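Local coordinates for cell wall surface anchor family protein (Streptococcus agalactiae, PDB 3PHS) that serves as a minor pilin of the bacterial pilus and mediates adhesion to lung epithelial cells through an IgG-like domain, at residues 65-69 with 70-74. Sequence-based numbering, arbitrary orientation.
Sequences NSLTI and TELKK
Glu71 OE1 accepts a nearly straight hydrogen bond from Thr68 N, at 2.9 Å with an N-H...O angle of 167°. The donor meets the anti side of the carboxylate and lies 26° out of its plane. The side chain turns back to reach it: CG lies beside the backbone N of Glu71 (chi1 -65°), and the extended chain beyond CG carries the carboxylate to the residue before the helix. Thr68 returns the bond. Its OG1 is turned toward the first turn of the helix and accepts weakly from Glu71 N at 3.4 Å. The two bonds make a capping box, with Thr68 as the N-cap of helix 69-75. Glu71 CG comes within 3.1 Å of Thr68 OG1, a close approach, and Thr68 CG2 lies 3.7 Å from Glu71 OE1. The first helical turn is closed by Leu72 N, which bonds to Thr68 O at 3.1 Å.

Apolar contact continues on the side of Leu67. Its CB meets CD2 of Leu72 at 3.8 Å, and its CD1 touches the same methyl more loosely. The two leucine side chains cross at a slant. Leu67 CD2 also lies 3.9 Å from Glu71 OE1, so this leucine flanks the carboxylate. Leu72 is buried and packs on Tyr101 and Leu103 of strand 98-106, while Ile69 touches Val105 of the same strand. The short helix is thus laid against the sheet, following a brief loop from helix 60-65.

The capping box supplies partners for two backbone N-H groups at the helix start, that of Thr68 well and that of Glu71 weakly. The carboxylate, probably charged, lies near the N-terminus of the helix, where the helix dipole would favour it.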
loop_
_atom_site.group_PDB
_atom_site.type_symbol
_atom_site.label_atom_id
_atom_site.label_comp_id
_atom_site.label_asym_id
_atom_site.label_seq_id
_atom_site.Cartn_x
_atom_site.Cartn_y
_atom_site.Cartn_z
ATOM N N ASN A 65 12.299 -4.374 9.474
ATOM C CA ASN A 65 10.956 -4.214 8.899
ATOM C C ASN A 65 9.916 -3.752 9.923
ATOM O O ASN A 65 8.880 -3.194 9.546
ATOM C CB ASN A 65 10.483 -5.521 8.262
ATOM C CG ASN A 65 11.077 -5.767 6.871
ATOM O OD1 ASN A 65 11.521 -4.843 6.185
ATOM N ND2 ASN A 65 11.052 -7.029 6.442
ATOM N N SER A 66 10.204 -3.983 11.207
ATOM C CA SER A 66 9.296 -3.624 12.321
ATOM C C SER A 66 9.397 -2.149 12.731
ATOM O O SER A 66 8.508 -1.626 13.403
ATOM C CB SER A 66 9.562 -4.523 13.540
ATOM O OG SER A 66 10.706 -4.098 14.276
ATOM N N LEU A 67 10.476 -1.485 12.317
ATOM C CA LEU A 67 10.746 -0.099 12.686
ATOM C C LEU A 67 9.957 0.902 11.853
ATOM O O LEU A 67 9.772 0.708 10.646
ATOM C CB LEU A 67 12.235 0.214 12.550
ATOM C CG LEU A 67 13.190 -0.694 13.316
ATOM C CD1 LEU A 67 14.624 -0.220 13.089
ATOM C CD2 LEU A 67 12.835 -0.713 14.808
ATOM N N THR A 68 9.475 1.968 12.501
ATOM C CA THR A 68 8.888 3.074 11.758
ATOM C C THR A 68 9.991 3.840 11.020
ATOM O O THR A 68 11.204 3.693 11.323
ATOM C CB THR A 68 8.108 4.079 12.682
ATOM O OG1 THR A 68 9.043 4.838 13.457
ATOM C CG2 THR A 68 7.128 3.356 13.604
ATOM N N ILE A 69 9.578 4.687 10.078
ATOM C CA ILE A 69 10.521 5.421 9.256
ATOM C C ILE A 69 11.499 6.259 10.074
ATOM O O ILE A 69 12.705 6.275 9.796
ATOM C CB ILE A 69 9.826 6.236 8.121
ATOM C CG1 ILE A 69 10.871 6.774 7.140
ATOM C CG2 ILE A 69 8.954 7.375 8.688
ATOM C CD1 ILE A 69 10.322 6.963 5.705
ATOM N N THR A 70 10.999 6.934 11.104
ATOM C CA THR A 70 11.899 7.744 11.941
ATOM C C THR A 70 12.784 6.887 12.817
ATOM O O THR A 70 13.912 7.283 13.110
ATOM C CB THR A 70 11.140 8.813 12.793
ATOM O OG1 THR A 70 10.212 8.164 13.676
ATOM C CG2 THR A 70 10.411 9.814 11.868
ATOM N N GLU A 71 12.310 5.701 13.198
ATOM C CA GLU A 71 13.115 4.764 14.002
ATOM C C GLU A 71 14.343 4.231 13.239
ATOM O O GLU A 71 15.387 3.941 13.845
ATOM C CB GLU A 71 12.262 3.592 14.514
ATOM C CG GLU A 71 11.173 4.040 15.496
ATOM C CD GLU A 71 10.339 2.906 16.071
ATOM O OE1 GLU A 71 10.001 1.918 15.362
ATOM O OE2 GLU A 71 10.007 3.027 17.266
ATOM N N LEU A 72 14.195 4.112 11.921
ATOM C CA LEU A 72 15.275 3.655 11.040
ATOM C C LEU A 72 16.471 4.572 11.245
ATOM O O LEU A 72 17.594 4.111 11.451
ATOM C CB LEU A 72 14.824 3.679 9.572
ATOM C CG LEU A 72 13.686 2.728 9.150
ATOM C CD1 LEU A 72 13.292 2.990 7.688
ATOM C CD2 LEU A 72 14.060 1.251 9.332
ATOM N N LYS A 73 16.211 5.876 11.209
ATOM C CA LYS A 73 17.254 6.896 11.386
ATOM C C LYS A 73 17.950 6.735 12.754
ATOM O O LYS A 73 19.203 6.743 12.841
ATOM C CB LYS A 73 16.629 8.293 11.223
ATOM C CG LYS A 73 17.550 9.501 11.496
ATOM C CD LYS A 73 18.604 9.662 10.421
ATOM C CE LYS A 73 19.519 10.861 10.693
ATOM N NZ LYS A 73 20.381 11.151 9.495
ATOM N N LYS A 74 17.135 6.560 13.795
ATOM C CA LYS A 74 17.608 6.409 15.172
ATOM C C LYS A 74 18.583 5.233 15.320
ATOM O O LYS A 74 19.604 5.346 15.996
ATOM C CB LYS A 74 16.404 6.245 16.111
ATOM C CG LYS A 74 16.709 6.291 17.609
ATOM C CD LYS A 74 15.486 5.854 18.443
ATOM C CE LYS A 74 14.233 6.703 18.162
ATOM N NZ LYS A 74 12.953 5.940 18.358
#